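Local coordinates for protein enoyl-CoA hydratase (Geobacillus kaustophilus, PDB 2PPY) that probably catalyses the hydration of enoyl-CoA thioesters in fatty acid beta-oxidation, at residues A[93-98]-A[151-156]; A[59-64]-A[192-197]. All blocks are in the same frame, centred on the assembly; numbering follows the deposited sequence.

Contact 1 (A[93-98]-A[151-156]); sequences TLDKIA and TQRLAR
Asp95 and Arg153 join helix 80-99 to helix 150-158 through a buried salt bridge. The helices stand well apart here, with Asp95 CA and Arg153 CA 10.8 Å from each other, so the arginine has to do the reaching. Its CG is anti to the carbonyl carbon (chi1 -67°), and from CG to NE the chain runs extended, carrying the guanidinium up to the other helix. Arg153 NH2 donates to Asp95 OD1 at 2.8 Å, with an N-H...O angle of 144°. The oxygen lies only slightly off the guanidinium plane, and the nitrogen meets it nearly along its C-O axis. Carboxylate and guanidinium are turned 42° against each other, and one hydrogen bond, not a flat two-pronged pair, links them. Water 1 takes up the second amino group, accepting from Arg153 NH1 at 2.7 Å, and stands 2.8 Å from Asp95 OD1. Leu94 lies close by, its side chain touching Met119 and Thr148. Within helix 150-158, Gln152 O takes the helical bond from Arg156 N and, on the opposite face of its plane, a second one from Arg156 NH1 at 3.0 Å. Arg156 NH2 goes on to Gly222 O and Met225 O of the second subunit, and Thr151 OG1 is hydrogen-bonded to Glu234 of that same subunit. Lys96, on the far side of its helix, pairs with Asp45. Between the buried Asp95 and Arg153 the direct bond pairs opposite charges, which probably keeps both ionised despite their burial, while the water takes up an Arg153 N-H.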
loop_
_atom_site.group_PDB
_atom_site.type_symbol
_atom_site.label_atom_id
_atom_site.label_comp_id
_atom_site.label_asym_id
_atom_site.label_seq_id
_atom_site.Cartn_x
_atom_site.Cartn_y
_atom_site.Cartn_z
ATOM N N THR A 93 -13.899 13.637 11.472
ATOM C CA THR A 93 -13.881 13.837 12.916
ATOM C C THR A 93 -13.415 12.540 13.574
ATOM O O THR A 93 -12.499 12.545 14.396
ATOM C CB THR A 93 -15.273 14.210 13.452
ATOM O OG1 THR A 93 -15.675 15.469 12.892
ATOM C CG2 THR A 93 -15.248 14.318 14.982
ATOM N N LEU A 94 -14.037 11.427 13.199
ATOM C CA LEU A 94 -13.652 10.144 13.764
ATOM C C LEU A 94 -12.190 9.831 13.432
ATOM O O LEU A 94 -11.474 9.268 14.256
ATOM C CB LEU A 94 -14.567 9.028 13.244
ATOM C CG LEU A 94 -16.041 9.090 13.679
ATOM C CD1 LEU A 94 -16.724 7.775 13.303
ATOM C CD2 LEU A 94 -16.151 9.321 15.198
ATOM N N ASP A 95 -11.744 10.213 12.239
ATOM C CA ASP A 95 -10.362 9.956 11.834
ATOM C C ASP A 95 -9.337 10.610 12.765
ATOM O O ASP A 95 -8.227 10.097 12.933
ATOM C CB ASP A 95 -10.097 10.459 10.403
ATOM C CG ASP A 95 -10.951 9.761 9.356
ATOM O OD1 ASP A 95 -11.343 8.595 9.567
ATOM O OD2 ASP A 95 -11.212 10.383 8.302
ATOM N N LYS A 96 -9.704 11.745 13.356
ATOM C CA LYS A 96 -8.803 12.478 14.245
ATOM C C LYS A 96 -8.354 11.721 15.501
ATOM O O LYS A 96 -7.282 11.987 16.040
ATOM C CB LYS A 96 -9.449 13.814 14.630
ATOM C CG LYS A 96 -9.676 14.711 13.413
ATOM C CD LYS A 96 -10.466 15.981 13.712
ATOM C CE LYS A 96 -9.651 17.000 14.495
ATOM N NZ LYS A 96 -10.248 18.365 14.372
ATOM N N ILE A 97 -9.165 10.773 15.956
ATOM C CA ILE A 97 -8.841 9.999 17.152
ATOM C C ILE A 97 -7.548 9.184 17.021
ATOM O O ILE A 97 -6.702 9.201 17.916
ATOM C CB ILE A 97 -10.016 9.050 17.522
ATOM C CG1 ILE A 97 -11.255 9.882 17.864
ATOM C CG2 ILE A 97 -9.635 8.175 18.712
ATOM C CD1 ILE A 97 -12.496 9.067 18.130
ATOM N N ALA A 98 -7.392 8.474 15.909
ATOM C CA ALA A 98 -6.197 7.666 15.692
ATOM C C ALA A 98 -4.934 8.525 15.643
ATOM O O ALA A 98 -3.838 8.032 15.888
ATOM C CB ALA A 98 -6.334 6.869 14.400
ATOM N N THR A 151 -18.081 -0.012 7.459
ATOM C CA THR A 151 -17.708 -1.141 6.600
ATOM C C THR A 151 -16.207 -1.392 6.612
ATOM O O THR A 151 -15.760 -2.535 6.626
ATOM C CB THR A 151 -18.137 -0.932 5.114
ATOM O OG1 THR A 151 -17.353 0.111 4.519
ATOM C CG2 THR A 151 -19.617 -0.573 5.018
ATOM N N GLN A 152 -15.436 -0.313 6.617
ATOM C CA GLN A 152 -13.988 -0.404 6.597
ATOM C C GLN A 152 -13.325 -0.775 7.925
ATOM O O GLN A 152 -12.474 -1.664 7.968
ATOM C CB GLN A 152 -13.411 0.911 6.062
ATOM C CG GLN A 152 -13.876 1.231 4.644
ATOM C CD GLN A 152 -13.760 0.024 3.707
ATOM O OE1 GLN A 152 -14.759 -0.481 3.197
ATOM N NE2 GLN A 152 -12.537 -0.440 3.487
ATOM N N ARG A 153 -13.705 -0.103 9.008
ATOM C CA ARG A 153 -13.103 -0.402 10.299
ATOM C C ARG A 153 -13.549 -1.755 10.847
ATOM O O ARG A 153 -12.753 -2.470 11.459
ATOM C CB ARG A 153 -13.396 0.712 11.313
ATOM C CG ARG A 153 -12.712 2.052 10.989
ATOM C CD ARG A 153 -12.606 2.944 12.231
ATOM N NE ARG A 153 -11.817 4.151 11.985
ATOM C CZ ARG A 153 -12.277 5.239 11.373
ATOM N NH1 ARG A 153 -13.531 5.286 10.947
ATOM N NH2 ARG A 153 -11.474 6.277 11.168
ATOM N N LEU A 154 -14.807 -2.124 10.626
ATOM C CA LEU A 154 -15.279 -3.423 11.110
ATOM C C LEU A 154 -14.494 -4.546 10.435
ATOM O O LEU A 154 -14.077 -5.501 11.086
ATOM C CB LEU A 154 -16.774 -3.624 10.825
ATOM C CG LEU A 154 -17.389 -4.846 11.532
ATOM C CD1 LEU A 154 -17.212 -4.699 13.039
ATOM C CD2 LEU A 154 -18.865 -4.967 11.192
ATOM N N ALA A 155 -14.295 -4.421 9.125
ATOM C CA ALA A 155 -13.570 -5.431 8.366
ATOM C C ALA A 155 -12.140 -5.581 8.863
ATOM O O ALA A 155 -11.639 -6.695 8.992
ATOM C CB ALA A 155 -13.574 -5.076 6.875
ATOM N N ARG A 156 -11.488 -4.459 9.142
ATOM C CA ARG A 156 -10.112 -4.475 9.620
ATOM C C ARG A 156 -10.017 -4.992 11.050
ATOM O O ARG A 156 -9.031 -5.623 11.423
ATOM C CB ARG A 156 -9.500 -3.069 9.527
ATOM C CG ARG A 156 -9.219 -2.619 8.082
ATOM C CD ARG A 156 -8.904 -1.125 7.979
ATOM N NE ARG A 156 -8.515 -0.737 6.622
ATOM C CZ ARG A 156 -9.319 -0.769 5.561
ATOM N NH1 ARG A 156 -10.577 -1.169 5.685
ATOM N NH2 ARG A 156 -8.863 -0.411 4.367
HETATM O O HOH W 1 -13.966 7.638 9.683
#

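Contact 2 (A[59-64]-A[192-197]); sequences MSDVPK and ETRERT
Met59, a selenomethionine at the end of strand 55-60, lays its selenium over one face of the Arg194 guanidinium, 3.7 Å from SE to Arg194 NE and offset toward the rim. Ser60 contributes its backbone: Ser60 O receives a short but weak, bent bond from Arg194 NH2 (2.7 Å, 125°). Its side chain points away and forms an ST turn, Ser60 OG accepting from Val62 N, while also bonding to Phe65 O. Asp61 then returns to the arginine, its OD1 offering the anti lone pair to Arg194 NH2 at 3.3 Å, in a long salt bridge. That same oxygen bonds to His23 ND1, and water 2 joins Asp61 OD1 to Arg194 NH1. Arg194 NE makes a salt bridge with Glu109 OE1. Shortening this arginine to an alanine would probably leave Asp61 and Glu109 without their shared cation and the selenium without the flat group it lies on. This is strand-helix packing of the crotonase fold: helix 193-205, close after strand 186-188, the last of the sheet within this chain, reaches back across strand 103-108 to the end of strand 55-60.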
loop_
_atom_site.group_PDB
_atom_site.type_symbol
_atom_site.label_atom_id
_atom_site.label_comp_id
_atom_site.label_asym_id
_atom_site.label_seq_id
_atom_site.Cartn_x
_atom_site.Cartn_y
_atom_site.Cartn_z
HETATM N N MSE A 59 -18.403 7.977 27.052
HETATM C CA MSE A 59 -19.521 7.241 27.625
HETATM C C MSE A 59 -20.845 7.955 27.402
HETATM O O MSE A 59 -20.877 9.096 26.947
HETATM C CB MSE A 59 -19.297 6.966 29.121
HETATM C CG MSE A 59 -18.594 8.059 29.904
HETATM SE SE MSE A 59 -18.473 7.626 31.807
HETATM C CE MSE A 59 -16.799 6.674 31.855
ATOM N N SER A 60 -21.937 7.267 27.711
ATOM C CA SER A 60 -23.276 7.809 27.522
ATOM C C SER A 60 -24.036 7.940 28.833
ATOM O O SER A 60 -23.926 7.079 29.710
ATOM C CB SER A 60 -24.064 6.903 26.568
ATOM O OG SER A 60 -25.421 7.300 26.466
ATOM N N ASP A 61 -24.808 9.015 28.962
ATOM C CA ASP A 61 -25.602 9.238 30.165
ATOM C C ASP A 61 -27.038 8.800 29.916
ATOM O O ASP A 61 -27.904 8.983 30.768
ATOM C CB ASP A 61 -25.596 10.715 30.571
ATOM C CG ASP A 61 -24.220 11.212 30.962
ATOM O OD1 ASP A 61 -23.455 10.444 31.586
ATOM O OD2 ASP A 61 -23.910 12.384 30.658
ATOM N N VAL A 62 -27.288 8.233 28.741
ATOM C CA VAL A 62 -28.622 7.764 28.388
ATOM C C VAL A 62 -28.773 6.299 28.804
ATOM O O VAL A 62 -27.962 5.444 28.443
ATOM C CB VAL A 62 -28.886 7.918 26.876
ATOM C CG1 VAL A 62 -30.284 7.424 26.532
ATOM C CG2 VAL A 62 -28.737 9.383 26.478
ATOM N N PRO A 63 -29.828 5.999 29.573
ATOM C CA PRO A 63 -30.158 4.671 30.091
ATOM C C PRO A 63 -29.792 3.420 29.283
ATOM O O PRO A 63 -28.820 2.733 29.606
ATOM C CB PRO A 63 -31.655 4.782 30.357
ATOM C CG PRO A 63 -31.761 6.175 30.878
ATOM C CD PRO A 63 -30.899 6.959 29.902
ATOM N N LYS A 64 -30.562 3.124 28.243
ATOM C CA LYS A 64 -30.338 1.912 27.451
ATOM C C LYS A 64 -29.517 2.040 26.169
ATOM O O LYS A 64 -29.381 1.065 25.428
ATOM C CB LYS A 64 -31.691 1.289 27.094
ATOM C CG LYS A 64 -32.603 1.039 28.288
ATOM C CD LYS A 64 -32.031 -0.028 29.206
ATOM C CE LYS A 64 -32.952 -0.302 30.385
ATOM N NZ LYS A 64 -32.415 -1.373 31.273
ATOM N N GLU A 192 -20.502 -2.567 36.936
ATOM C CA GLU A 192 -19.105 -2.241 37.203
ATOM C C GLU A 192 -18.381 -1.717 35.963
ATOM O O GLU A 192 -17.183 -1.431 36.009
ATOM C CB GLU A 192 -18.381 -3.485 37.714
ATOM C CG GLU A 192 -18.983 -4.082 38.974
ATOM C CD GLU A 192 -18.503 -5.496 39.228
ATOM O OE1 GLU A 192 -17.271 -5.718 39.224
ATOM O OE2 GLU A 192 -19.360 -6.382 39.432
ATOM N N THR A 193 -19.112 -1.578 34.863
ATOM C CA THR A 193 -18.522 -1.129 33.607
ATOM C C THR A 193 -17.773 0.195 33.691
ATOM O O THR A 193 -16.606 0.276 33.298
ATOM C CB THR A 193 -19.591 -1.052 32.506
ATOM O OG1 THR A 193 -20.182 -2.346 32.343
ATOM C CG2 THR A 193 -18.975 -0.624 31.182
ATOM N N ARG A 194 -18.435 1.231 34.197
ATOM C CA ARG A 194 -17.801 2.537 34.324
ATOM C C ARG A 194 -16.634 2.476 35.293
ATOM O O ARG A 194 -15.577 3.064 35.059
ATOM C CB ARG A 194 -18.802 3.578 34.825
ATOM C CG ARG A 194 -19.841 3.976 33.813
ATOM C CD ARG A 194 -20.461 5.300 34.191
ATOM N NE ARG A 194 -21.409 5.756 33.181
ATOM C CZ ARG A 194 -21.949 6.968 33.163
ATOM N NH1 ARG A 194 -21.632 7.851 34.104
ATOM N NH2 ARG A 194 -22.795 7.299 32.198
ATOM N N GLU A 195 -16.848 1.758 36.389
ATOM C CA GLU A 195 -15.844 1.594 37.424
ATOM C C GLU A 195 -14.570 0.962 36.870
ATOM O O GLU A 195 -13.483 1.521 37.001
ATOM C CB GLU A 195 -16.404 0.718 38.546
ATOM C CG GLU A 195 -15.526 0.626 39.781
ATOM C CD GLU A 195 -16.031 -0.408 40.773
ATOM O OE1 GLU A 195 -17.213 -0.802 40.676
ATOM O OE2 GLU A 195 -15.249 -0.820 41.655
ATOM N N ARG A 196 -14.706 -0.201 36.247
ATOM C CA ARG A 196 -13.549 -0.899 35.703
ATOM C C ARG A 196 -12.911 -0.179 34.513
ATOM O O ARG A 196 -11.703 -0.269 34.310
ATOM C CB ARG A 196 -13.939 -2.336 35.349
ATOM C CG ARG A 196 -14.483 -3.100 36.561
ATOM C CD ARG A 196 -14.631 -4.582 36.297
ATOM N NE ARG A 196 -13.355 -5.185 35.930
ATOM C CZ ARG A 196 -13.193 -6.474 35.657
ATOM N NH1 ARG A 196 -14.230 -7.300 35.717
ATOM N NH2 ARG A 196 -11.997 -6.935 35.312
ATOM N N THR A 197 -13.715 0.541 33.733
ATOM C CA THR A 197 -13.176 1.293 32.602
ATOM C C THR A 197 -12.295 2.408 33.162
ATOM O O THR A 197 -11.168 2.614 32.701
ATOM C CB THR A 197 -14.296 1.930 31.744
ATOM O OG1 THR A 197 -15.082 0.897 31.138
ATOM C CG2 THR A 197 -13.697 2.811 30.647
HETATM O O HOH W 2 -22.754 10.382 34.477
#

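In the fold
Both contacts belong to one crotonase-like domain but work at different depths. The centre of contact 1 lies about 9 Å, and that of contact 2 about 14 Å, from the centre of the chain, with 22 Å between the centres of the contacts and about 11 Å between their nearest atoms. Along the chain, contact 1 is nested within the loop that contact 2 closes. Strand 103-108 follows helix 80-99 of contact 1 in the chain and receives side chains from both segments of contact 2. They also differ in their surroundings: contact 1 adjoins other subunits, whereas no other chain touches contact 2. Each centres on an arginine-aspartate pair with an accompanying water.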